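Local coordinates for protein purine nucleoside phosphorylase (Schistosoma mansoni, PDB 5KO5) that probably catalyses the reversible phosphorolysis of purine nucleosides, freeing the base and leaving ribose 1-phosphate, and binds cytosine in this crystal, at residues A[10-15]-A[105-110]. Residues are numbered along the deposited sequence; the frame is centred on the assembly and turned at random. Where two conformers were deposited one is given.
Sequences ENASMA and MKLLGV. With EDO (1,2-ethanediol), chain E.
The peptide group joining Ala12 to Ser13 offers its outer face to Leu107, while its other face turns toward the interior of helix 9-23. Leu107 CD1 sits over that face, 3.6 Å from Ala12 C and 3.5 Å from Ser13 N. At the two ends of the plane Ala12 CB and Ser13 OG rise on the same side, flanking the methyl. The CB of Ala12 meets CD1 at 3.8 Å; so small a side chain suits this spot because it leaves the backbone face accessible. Ser13 OG is 3.5 Å from CD1, a contact less certain because the serine has two conformers; in the one described here its hydroxyl hydrogen-bonds Tyr9 O, one turn back, which lessens the cost of facing a methyl.

Leu107 reaches across because CG stands anti to its carbonyl carbon (chi1 -63°), with CD1 continuing outward. Its other methyl, CD2, lies 3.9 Å from O2 of an ethanediol, probably from the crystallisation liquor, whose O1 accepts a 2.8 Å bond from Lys106 NZ. Leu107 and Leu108 pack on Ala16. Two residues beyond Leu107, Gly109 follows helix 95-108 in a Schellman motif; at its positive phi (114°) a CB would press against Leu108 O, which explains glycine here, and Val110 N bonds to Met105 O as the chain turns toward strand 112-121. Dispersion and shape thus join the two helices, a small, partly buried contact without directional bonds.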
loop_
_atom_site.group_PDB
_atom_site.type_symbol
_atom_site.label_atom_id
_atom_site.label_comp_id
_atom_site.label_asym_id
_atom_site.label_seq_id
_atom_site.Cartn_x
_atom_site.Cartn_y
_atom_site.Cartn_z
ATOM N N GLU A 10 -14.354 4.798 25.138
ATOM C CA GLU A 10 -15.770 4.799 25.504
ATOM C C GLU A 10 -16.536 3.698 24.772
ATOM O O GLU A 10 -17.333 2.971 25.378
ATOM C CB GLU A 10 -16.388 6.167 25.211
ATOM C CG GLU A 10 -17.907 6.181 25.341
ATOM C CD GLU A 10 -18.523 7.531 25.014
ATOM O OE1 GLU A 10 -19.686 7.769 25.411
ATOM O OE2 GLU A 10 -17.848 8.353 24.361
ATOM N N ASN A 11 -16.307 3.560 23.467
ATOM C CA ASN A 11 -17.066 2.584 22.694
ATOM C C ASN A 11 -16.675 1.160 23.062
ATOM O O ASN A 11 -17.540 0.284 23.174
ATOM C CB ASN A 11 -16.863 2.835 21.202
ATOM C CG ASN A 11 -17.506 4.127 20.741
ATOM O OD1 ASN A 11 -18.397 4.663 21.406
ATOM N ND2 ASN A 11 -17.073 4.627 19.590
ATOM N N ALA A 12 -15.376 0.899 23.224
ATOM C CA ALA A 12 -14.958 -0.433 23.646
ATOM C C ALA A 12 -15.498 -0.758 25.033
ATOM O O ALA A 12 -15.863 -1.911 25.307
ATOM C CB ALA A 12 -13.433 -0.551 23.613
ATOM N N SER A 13 -15.575 0.246 25.920
ATOM C CA SER A 13 -16.116 0.029 27.263
ATOM C C SER A 13 -17.584 -0.369 27.211
ATOM O O SER A 13 -18.037 -1.225 27.975
ATOM C CB SER A 13 -15.967 1.298 28.110
ATOM O OG SER A 13 -14.618 1.607 28.419
ATOM N N MET A 14 -18.349 0.261 26.319
ATOM C CA MET A 14 -19.768 -0.061 26.224
ATOM C C MET A 14 -19.968 -1.499 25.759
ATOM O O MET A 14 -20.846 -2.209 26.270
ATOM C CB MET A 14 -20.476 0.920 25.293
ATOM C CG MET A 14 -21.979 0.699 25.230
ATOM S SD MET A 14 -22.855 1.949 24.278
ATOM C CE MET A 14 -24.554 1.490 24.620
ATOM N N ALA A 15 -19.149 -1.949 24.807
ATOM C CA ALA A 15 -19.209 -3.340 24.373
ATOM C C ALA A 15 -18.799 -4.286 25.494
ATOM O O ALA A 15 -19.447 -5.318 25.711
ATOM C CB ALA A 15 -18.320 -3.542 23.142
ATOM N N MET A 105 -11.435 -7.123 24.067
ATOM C CA MET A 105 -10.709 -8.170 24.783
ATOM C C MET A 105 -9.833 -7.581 25.877
ATOM O O MET A 105 -9.806 -8.098 26.997
ATOM C CB MET A 105 -9.838 -8.979 23.827
ATOM C CG MET A 105 -10.607 -9.909 22.922
ATOM S SD MET A 105 -9.425 -10.909 22.006
ATOM C CE MET A 105 -10.531 -11.911 21.005
ATOM N N LYS A 106 -9.116 -6.493 25.577
ATOM C CA LYS A 106 -8.250 -5.887 26.581
ATOM C C LYS A 106 -9.055 -5.446 27.796
ATOM O O LYS A 106 -8.680 -5.734 28.938
ATOM C CB LYS A 106 -7.486 -4.705 25.978
ATOM C CG LYS A 106 -6.606 -3.939 26.989
ATOM C CD LYS A 106 -5.349 -4.730 27.362
ATOM C CE LYS A 106 -4.591 -4.135 28.537
ATOM N NZ LYS A 106 -4.071 -2.776 28.281
ATOM N N LEU A 107 -10.180 -4.757 27.564
ATOM C CA LEU A 107 -11.006 -4.296 28.676
ATOM C C LEU A 107 -11.638 -5.450 29.438
ATOM O O LEU A 107 -11.947 -5.303 30.626
ATOM C CB LEU A 107 -12.087 -3.332 28.188
ATOM C CG LEU A 107 -11.531 -2.043 27.570
ATOM C CD1 LEU A 107 -12.660 -1.087 27.254
ATOM C CD2 LEU A 107 -10.515 -1.383 28.479
ATOM N N LEU A 108 -11.852 -6.590 28.783
ATOM C CA LEU A 108 -12.375 -7.760 29.482
ATOM C C LEU A 108 -11.332 -8.436 30.353
ATOM O O LEU A 108 -11.701 -9.263 31.198
ATOM C CB LEU A 108 -12.937 -8.783 28.492
ATOM C CG LEU A 108 -14.207 -8.390 27.733
ATOM C CD1 LEU A 108 -14.515 -9.404 26.639
ATOM C CD2 LEU A 108 -15.389 -8.220 28.686
ATOM N N GLY A 109 -10.057 -8.110 30.176
ATOM C CA GLY A 109 -8.989 -8.677 30.970
ATOM C C GLY A 109 -8.016 -9.567 30.222
ATOM O O GLY A 109 -7.152 -10.178 30.866
ATOM N N VAL A 110 -8.129 -9.672 28.893
ATOM C CA VAL A 110 -7.248 -10.550 28.134
ATOM C C VAL A 110 -5.813 -10.065 28.243
ATOM O O VAL A 110 -5.520 -8.882 28.026
ATOM C CB VAL A 110 -7.709 -10.639 26.671
ATOM C CG1 VAL A 110 -6.619 -11.259 25.790
ATOM C CG2 VAL A 110 -9.004 -11.439 26.584
HETATM C C1 EDO E . -6.821 -0.059 28.204
HETATM O O1 EDO E . -5.523 -0.405 27.699
HETATM C C2 EDO E . -6.854 -0.175 29.722
HETATM O O2 EDO E . -6.944 -1.553 30.115
#